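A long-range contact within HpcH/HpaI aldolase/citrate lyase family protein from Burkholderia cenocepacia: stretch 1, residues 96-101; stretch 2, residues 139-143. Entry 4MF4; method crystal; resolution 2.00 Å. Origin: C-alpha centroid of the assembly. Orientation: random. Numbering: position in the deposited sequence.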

ATOM      1  N   ALA A  96      14.353   2.748  12.758  1.00 14.46           N
ATOM      2  CA  ALA A  96      13.478   3.481  13.679  1.00 14.68           C
ATOM      3  C   ALA A  96      14.036   4.884  13.972  1.00 14.19           C
ATOM      4  O   ALA A  96      13.316   5.859  13.910  1.00 14.42           O
ATOM      5  CB  ALA A  96      13.308   2.704  14.960  1.00 15.14           C
ATOM      6  N   LEU A  97      15.323   4.987  14.234  1.00 14.51           N
ATOM      7  CA  LEU A  97      15.935   6.297  14.482  1.00 15.31           C
ATOM      8  C   LEU A  97      15.908   7.179  13.245  1.00 15.71           C
ATOM      9  O   LEU A  97      15.575   8.384  13.327  1.00 15.32           O
ATOM     10  CB  LEU A  97      17.387   6.155  14.966  1.00 15.69           C
ATOM     11  CG  LEU A  97      17.562   5.544  16.369  1.00 16.12           C
ATOM     12  CD1 LEU A  97      19.040   5.456  16.639  1.00 16.34           C
ATOM     13  CD2 LEU A  97      16.860   6.290  17.479  1.00 16.60           C
ATOM     14  N   ASP A  98      16.247   6.620  12.085  1.00 15.07           N
ATOM     15  CA  ASP A  98      16.168   7.436  10.880  1.00 15.75           C
ATOM     16  C   ASP A  98      14.750   8.008  10.580  1.00 15.21           C
ATOM     17  O   ASP A  98      14.626   9.105  10.051  1.00 15.34           O
ATOM     18  CB  ASP A  98      16.696   6.655   9.681  1.00 16.73           C
ATOM     19  CG  ASP A  98      18.229   6.496   9.700  1.00 16.96           C
ATOM     20  OD1 ASP A  98      18.971   7.162  10.470  1.00 17.62           O
ATOM     21  OD2 ASP A  98      18.702   5.704   8.864  1.00 17.96           O
ATOM     22  N   ALA A  99      13.706   7.259  10.919  1.00 14.81           N
ATOM     23  CA  ALA A  99      12.317   7.642  10.708  1.00 14.98           C
ATOM     24  C   ALA A  99      11.863   8.740  11.690  1.00 15.10           C
ATOM     25  O   ALA A  99      10.781   9.321  11.525  1.00 15.62           O
ATOM     26  CB  ALA A  99      11.404   6.435  10.846  1.00 15.30           C
ATOM     27  N   GLY A 100      12.693   9.012  12.695  1.00 15.44           N
ATOM     28  CA  GLY A 100      12.505  10.097  13.632  1.00 15.66           C
ATOM     29  C   GLY A 100      12.021   9.686  15.001  1.00 16.28           C
ATOM     30  O   GLY A 100      11.707  10.548  15.789  1.00 15.91           O
ATOM     31  N   ALA A 101      12.024   8.397  15.339  1.00 16.29           N
ATOM     32  CA  ALA A 101      11.613   8.022  16.677  1.00 16.82           C
ATOM     33  C   ALA A 101      12.799   8.353  17.580  1.00 16.88           C
ATOM     34  O   ALA A 101      13.920   7.969  17.276  1.00 16.58           O
ATOM     35  CB  ALA A 101      11.256   6.541  16.752  1.00 16.51           C
ATOM     36  N   MET A 139      20.438  12.887   5.271  1.00 19.96           N
ATOM     37  CA  MET A 139      19.224  13.178   4.495  1.00 20.31           C
ATOM     38  C   MET A 139      17.945  12.497   4.981  1.00 18.56           C
ATOM     39  O   MET A 139      16.900  12.571   4.317  1.00 17.77           O
ATOM     40  CB  MET A 139      19.441  12.812   3.010  1.00 23.13           C
ATOM     41  CG  MET A 139      19.372  11.324   2.647  1.00 25.94           C
ATOM     42  SD  MET A 139      20.720  10.279   3.325  1.00 30.20           S
ATOM     43  CE  MET A 139      21.956  10.560   2.044  1.00 31.02           C
ATOM     44  N   VAL A 140      18.039  11.793   6.090  1.00 18.28           N
ATOM     45  CA  VAL A 140      16.886  11.043   6.616  1.00 17.64           C
ATOM     46  C   VAL A 140      15.819  11.927   7.323  1.00 16.86           C
ATOM     47  O   VAL A 140      16.089  13.090   7.723  1.00 15.44           O
ATOM     48  CB  VAL A 140      17.359   9.984   7.613  1.00 18.24           C
ATOM     49  CG1 VAL A 140      18.283   8.960   6.930  1.00 18.49           C
ATOM     50  CG2 VAL A 140      18.025  10.617   8.827  1.00 17.95           C
ATOM     51  N   ARG A 141      14.633  11.334   7.545  1.00 15.64           N
ATOM     52  CA  ARG A 141      13.507  12.046   8.141  1.00 15.42           C
ATOM     53  C   ARG A 141      13.964  12.689   9.463  1.00 15.27           C
ATOM     54  O   ARG A 141      13.714  13.865   9.688  1.00 15.48           O
ATOM     55  CB  ARG A 141      12.316  11.118   8.349  1.00 15.24           C
ATOM     56  CG  ARG A 141      11.131  11.819   8.994  1.00 15.25           C
ATOM     57  CD  ARG A 141       9.837  11.042   8.927  1.00 14.63           C
ATOM     58  NE  ARG A 141       8.848  11.960   9.445  1.00 14.28           N
ATOM     59  CZ  ARG A 141       8.501  12.121  10.727  1.00 14.10           C
ATOM     60  NH1 ARG A 141       8.942  11.328  11.709  1.00 13.64           N
ATOM     61  NH2 ARG A 141       7.649  13.076  11.018  1.00 13.28           N
ATOM     62  N   ALA A 142      14.703  11.945  10.289  1.00 14.70           N
ATOM     63  CA  ALA A 142      15.142  12.470  11.627  1.00 14.99           C
ATOM     64  C   ALA A 142      15.941  13.768  11.533  1.00 15.35           C
ATOM     65  O   ALA A 142      15.936  14.567  12.476  1.00 14.77           O
ATOM     66  CB  ALA A 142      15.977  11.436  12.378  1.00 14.86           C
ATOM     67  N   ALA A 143      16.647  13.965  10.415  1.00 13.87           N
ATOM     68  CA  ALA A 143      17.399  15.208  10.187  1.00 14.14           C
ATOM     69  C   ALA A 143      16.658  16.245   9.383  1.00 14.33           C
ATOM     70  O   ALA A 143      17.302  17.063   8.732  1.00 14.48           O
ATOM     71  CB  ALA A 143      18.675  14.908   9.456  1.00 14.45           C
TER

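This is a small polar contact in which two carbonyl oxygens near the end of a helix are taken up by one backbone amide and one arginine side chain from a second stretch, whose touching residues are at least 41 positions away in sequence, with a few small side chains closing the space around them.

Stretch 1 carries the last part of a helix and the turn that leaves it. Gly100 is the first residue to abandon helical angles, and two hydrogen bonds fold the chain back into the last turn: Gly100 N to Leu97 O at 3.0 Å and Ala101 N to Ala96 O at 3.2 Å, the pattern of a Schellman motif. A helix that stops leaves carbonyls without the amides that a further turn would have supplied, and here the second stretch supplies donors. The 3-10 segment that begins at Arg141 and includes Ala142 lies against the turn, with the CA atoms of Gly100 and Ala142 only 4.1 Å apart.

Two hydrogen bonds join the stretches. Ala142 N donates to Asp98 O at 2.9 Å, with an N-H...O angle of 149°. Arg141 N also comes within 3.4 Å of Asp98 O, but its angle is too poor for a bond. Arg141 itself acts through its side chain: chi1 to chi3 are all t, and this extended chain brings NH1 to 2.7 Å from Ala99 O. The angle of 166° is nearly straight, and the oxygen lies at the edge of the guanidinium, near its plane, where the N-H bonds point. Arginine suits the place because it combines long reach with several donors; NE and NH2 are engaged elsewhere in the structure.

Glycine is well suited to position 100 on two counts. At the phi of 105° and psi of 12° that Gly100 adopts, a CB would be jammed against the carbonyl oxygen of Ala99. A CB on Gly100 would also point toward the other stretch, ending 2.9 Å from Arg141 NH1, a clash. The bare CA leaves room for the guanidinium; Ala142 CB packs 3.9 Å from Gly100 CA.

That same methyl lies 3.2 Å from Leu97 O, a close contact that alanine makes with no further side-chain atoms to place. Val140, also directed toward stretch 1, sets CG1 3.7 Å from Asp98 CG. This is van der Waals packing against the carboxylate carbon, while both carboxylate oxygens of the buried Asp98 find hydrogen bonds elsewhere. Ala99, by contrast, points its CB away and contributes its carbonyl oxygen to the contact.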